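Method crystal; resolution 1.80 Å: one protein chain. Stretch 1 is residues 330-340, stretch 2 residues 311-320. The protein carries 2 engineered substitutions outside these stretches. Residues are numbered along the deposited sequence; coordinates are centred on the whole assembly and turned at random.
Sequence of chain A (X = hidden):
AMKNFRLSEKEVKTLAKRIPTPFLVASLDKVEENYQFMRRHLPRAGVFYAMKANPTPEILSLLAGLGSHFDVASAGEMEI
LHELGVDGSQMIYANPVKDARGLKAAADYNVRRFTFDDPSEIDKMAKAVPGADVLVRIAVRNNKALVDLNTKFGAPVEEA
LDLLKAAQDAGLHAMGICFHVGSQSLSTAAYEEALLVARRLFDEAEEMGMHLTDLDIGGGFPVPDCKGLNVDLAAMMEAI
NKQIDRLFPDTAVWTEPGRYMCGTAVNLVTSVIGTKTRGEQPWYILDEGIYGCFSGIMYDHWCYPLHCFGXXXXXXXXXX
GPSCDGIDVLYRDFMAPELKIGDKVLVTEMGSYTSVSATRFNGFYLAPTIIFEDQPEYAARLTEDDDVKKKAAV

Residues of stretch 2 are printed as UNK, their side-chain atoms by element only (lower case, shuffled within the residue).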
# COMPACT_ATOMS: atom_id res chain seq x y z
N LEU A 330 2.91 -14.71 2.16
CA LEU A 330 1.56 -14.53 2.66
C LEU A 330 1.25 -15.54 3.81
O LEU A 330 0.60 -15.17 4.80
CB LEU A 330 0.63 -14.80 1.52
CG LEU A 330 0.92 -14.00 0.25
CD1 LEU A 330 -0.02 -14.35 -0.87
CD2 LEU A 330 0.87 -12.52 0.59
N TYR A 331 1.60 -16.79 3.59
CA TYR A 331 1.37 -17.87 4.59
C TYR A 331 2.60 -18.77 4.62
O TYR A 331 3.17 -19.05 3.57
CB TYR A 331 0.17 -18.70 4.24
CG TYR A 331 -1.13 -18.01 4.09
CD1 TYR A 331 -1.47 -17.41 2.85
CD2 TYR A 331 -2.03 -17.92 5.13
CE1 TYR A 331 -2.70 -16.78 2.66
CE2 TYR A 331 -3.27 -17.26 4.94
CZ TYR A 331 -3.55 -16.65 3.71
OH TYR A 331 -4.72 -16.01 3.45
N ARG A 332 2.92 -19.25 5.84
CA ARG A 332 3.98 -20.26 6.05
C ARG A 332 3.41 -21.42 6.87
O ARG A 332 2.45 -21.24 7.67
CB ARG A 332 5.14 -19.61 6.81
CG ARG A 332 5.86 -18.54 6.01
CD ARG A 332 6.97 -17.94 6.86
NE ARG A 332 7.88 -17.04 6.08
CZ ARG A 332 7.74 -15.72 6.07
NH1 ARG A 332 6.73 -15.10 6.72
NH2 ARG A 332 8.58 -14.96 5.37
N ASP A 333 3.89 -22.62 6.59
CA ASP A 333 3.45 -23.85 7.33
C ASP A 333 1.97 -24.03 7.27
O ASP A 333 1.33 -24.45 8.20
CB ASP A 333 3.99 -23.82 8.74
CG ASP A 333 5.48 -23.59 8.77
OD1 ASP A 333 6.23 -24.40 8.28
OD2 ASP A 333 5.93 -22.57 9.28
N PHE A 334 1.40 -23.75 6.10
CA PHE A 334 -0.04 -23.82 5.87
C PHE A 334 -0.35 -25.18 5.30
O PHE A 334 0.24 -25.58 4.30
CB PHE A 334 -0.46 -22.68 4.88
CG PHE A 334 -1.94 -22.64 4.60
CD1 PHE A 334 -2.51 -23.53 3.70
CD2 PHE A 334 -2.75 -21.81 5.37
CE1 PHE A 334 -3.90 -23.54 3.47
CE2 PHE A 334 -4.15 -21.78 5.13
CZ PHE A 334 -4.69 -22.64 4.21
N MET A 335 -1.24 -25.96 5.93
CA MET A 335 -1.55 -27.30 5.43
C MET A 335 -2.35 -27.23 4.11
O MET A 335 -3.49 -26.75 4.11
CB MET A 335 -2.34 -28.13 6.45
CG MET A 335 -1.54 -28.52 7.64
SD MET A 335 -0.31 -29.79 7.16
CE MET A 335 -1.32 -31.14 6.76
N ALA A 336 -1.73 -27.67 3.03
CA ALA A 336 -2.23 -27.57 1.72
C ALA A 336 -2.02 -28.85 0.93
O ALA A 336 -0.97 -29.54 1.10
CB ALA A 336 -1.62 -26.37 0.98
N PRO A 337 -3.00 -29.16 0.04
CA PRO A 337 -2.76 -30.23 -0.89
C PRO A 337 -1.73 -29.89 -1.91
O PRO A 337 -1.22 -28.73 -1.92
CB PRO A 337 -4.12 -30.47 -1.50
CG PRO A 337 -4.72 -29.12 -1.52
CD PRO A 337 -4.26 -28.46 -0.27
N GLU A 338 -1.37 -30.88 -2.72
CA GLU A 338 -0.40 -30.65 -3.75
C GLU A 338 -1.07 -29.83 -4.84
O GLU A 338 -2.08 -30.24 -5.40
CB GLU A 338 0.10 -31.98 -4.38
CG GLU A 338 0.96 -31.73 -5.61
CD GLU A 338 1.59 -32.99 -6.25
OE1 GLU A 338 2.62 -32.85 -6.91
OE2 GLU A 338 1.06 -34.09 -6.09
N LEU A 339 -0.62 -28.60 -5.04
CA LEU A 339 -1.15 -27.72 -6.08
C LEU A 339 -0.22 -27.63 -7.32
O LEU A 339 0.99 -27.87 -7.20
CB LEU A 339 -1.38 -26.29 -5.49
CG LEU A 339 -2.27 -26.20 -4.26
CD1 LEU A 339 -2.33 -24.76 -3.75
CD2 LEU A 339 -3.65 -26.72 -4.56
N LYS A 340 -0.80 -27.26 -8.44
CA LYS A 340 -0.06 -27.13 -9.70
C LYS A 340 -0.33 -25.77 -10.27
O LYS A 340 -1.37 -25.14 -9.98
CB LYS A 340 -0.53 -28.11 -10.74
CG LYS A 340 -0.84 -29.50 -10.28
CD LYS A 340 0.40 -30.33 -10.16
CE LYS A 340 0.04 -31.78 -9.78
NZ LYS A 340 0.91 -32.68 -10.57
N UNK A 311 -8.40 -33.24 -2.88
CA UNK A 311 -8.81 -34.20 -1.79
C UNK A 311 -7.69 -35.12 -1.21
O UNK A 311 -8.01 -35.95 -0.29
n UNK A 311 -14.72 -35.22 -3.80
c UNK A 311 -12.27 -35.42 -3.38
c UNK A 311 -10.00 -35.13 -2.25
c UNK A 311 -11.25 -34.42 -2.81
c UNK A 311 -13.37 -34.72 -4.19
N UNK A 312 -6.46 -34.97 -1.76
CA UNK A 312 -5.28 -35.74 -1.38
C UNK A 312 -4.57 -35.22 -0.15
O UNK A 312 -5.02 -34.28 0.51
N UNK A 313 -3.42 -35.80 0.20
CA UNK A 313 -2.80 -35.51 1.45
C UNK A 313 -2.26 -34.06 1.38
O UNK A 313 -1.88 -33.63 0.33
c UNK A 313 -1.97 -37.88 1.81
c UNK A 313 -1.59 -36.41 1.69
n UNK A 313 -1.10 -38.76 1.34
o UNK A 313 -3.03 -38.20 2.32
N UNK A 314 -2.19 -33.44 2.54
CA UNK A 314 -1.79 -32.07 2.72
C UNK A 314 -0.52 -32.08 3.45
O UNK A 314 -0.23 -33.02 4.24
c UNK A 314 -5.10 -30.26 3.69
c UNK A 314 -4.15 -31.18 2.95
n UNK A 314 -7.28 -29.19 3.20
c UNK A 314 -2.80 -31.35 3.60
c UNK A 314 -6.47 -30.38 2.97
N UNK A 315 0.29 -31.09 3.19
CA UNK A 315 1.48 -30.88 3.98
C UNK A 315 1.77 -29.38 4.18
O UNK A 315 1.28 -28.54 3.36
n UNK A 315 5.38 -33.54 0.41
c UNK A 315 4.32 -31.63 1.41
c UNK A 315 3.01 -31.02 1.95
c UNK A 315 2.65 -31.56 3.27
c UNK A 315 4.10 -33.06 1.01
N UNK A 316 2.61 -29.06 5.17
CA UNK A 316 2.86 -27.65 5.40
C UNK A 316 3.51 -27.02 4.22
O UNK A 316 4.53 -27.57 3.66
c UNK A 316 3.80 -27.64 6.67
c UNK A 316 3.37 -28.88 7.38
c UNK A 316 3.16 -29.89 6.29
N UNK A 317 2.93 -25.87 3.82
CA UNK A 317 3.30 -25.16 2.58
C UNK A 317 3.40 -23.66 2.79
O UNK A 317 2.74 -23.10 3.65
o UNK A 317 2.11 -26.92 1.32
c UNK A 317 2.34 -25.49 1.48
N UNK A 318 4.22 -23.00 1.95
CA UNK A 318 4.33 -21.57 1.95
C UNK A 318 3.68 -20.97 0.70
O UNK A 318 3.82 -21.55 -0.37
c UNK A 318 5.78 -21.20 2.09
o UNK A 318 6.27 -21.53 3.41
c UNK A 318 6.05 -19.70 1.89
N UNK A 319 3.02 -19.81 0.84
CA UNK A 319 2.39 -19.11 -0.27
C UNK A 319 3.02 -17.75 -0.31
O UNK A 319 3.06 -17.06 0.74
c UNK A 319 -0.49 -20.58 -1.39
c UNK A 319 0.10 -21.20 0.82
c UNK A 319 -0.60 -22.37 0.64
c UNK A 319 -1.20 -21.75 -1.56
c UNK A 319 -1.17 -22.68 -0.54
c UNK A 319 0.88 -18.98 -0.03
c UNK A 319 0.14 -20.28 -0.20
N UNK A 320 3.42 -17.33 -1.51
CA UNK A 320 3.99 -15.98 -1.69
C UNK A 320 3.22 -15.32 -2.82
O UNK A 320 2.55 -15.99 -3.62
O HOH W 1 -2.46 -33.59 -2.32
O HOH W 2 -5.72 -26.86 2.32
O HOH W 3 1.42 -28.67 -0.63

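Position 311 carries four carbons in a row ending in a nitrogen; its CA-to-CB bond points away from stretch 1, and the side chain makes no contact there. It is Lys311, a charged residue at home in solvent. Position 312 has no side-chain atoms and is therefore Gly312; a CB would have room here, so the contact itself does not demand glycine. At 313 two carbons appear, the second bearing one oxygen and one nitrogen; the backbone O receives a hydrogen bond from water 1, which accepts one from N of Glu338. This amide is Asn313, its polar side chain suited to an exposed position where the backbone does the bonding.

Position 314 again shows four carbons and a terminal nitrogen. The second carbon lies 3.7 Å from N of Pro337, while the nitrogen donates to water 2, which donates to O of Met335. This is Lys314; a long aliphatic stem with a charged tip serves both roles. Position 315 has the same composition. Its backbone N donates to O of Ala336 (2.9 Å), and its O accepts from N of Ala336 (3.2 Å). It is Lys315, whose polar side chain suits an exposed place.

At 316 three carbons close a ring onto the backbone nitrogen, and the ring carbon bonded to that nitrogen lies 3.6 Å from SD of Met335: Pro316. Lacking an N-H, it fits a non-hydrogen-bonded pair with Met335. Position 317 has one carbon and one oxygen, the oxygen 3.8 Å from CB of Ala336. It is Ser317, small enough for a buried site; OG donates to O of Lys315 (2.7 Å). Position 318 branches at CB into one oxygen and one carbon, the oxygen 3.7 Å from CA of Arg332. It is Thr318: beta-branching suits an extended strand, and its buried hydroxyl is hydrogen-bonded elsewhere in the structure.

Position 319 has one carbon and a six-carbon ring, whose edge meets CB of Ala336 and CD1 of Leu339 and is directed at the face of Phe334, offset, planes at 88°. It is Phe319, apolar as its buried setting requires; CZ lies 4.0 Å from Ala336 CB. Position 320 has no side chain; its backbone C lies 3.9 Å from CD1 of Leu330. In Gly320 a CB would point away, so the contact does not demand glycine.

The contact is an antiparallel ladder interrupted by a bulge. Reciprocal backbone hydrogen bonds join Tyr331 with Phe319, Phe334 with Ser317 and Ala336 with Lys315; the register shifts by one where stretch 1 turns at Arg332 and Asp333. Phe319 packs with Tyr331, Phe334 and Ala336 on one face; waters bridge Asn313 to Glu338, Lys314 to Met335 and Ser317 to Pro337.

Stretch 2 (311-320) KGNKKPSTFG
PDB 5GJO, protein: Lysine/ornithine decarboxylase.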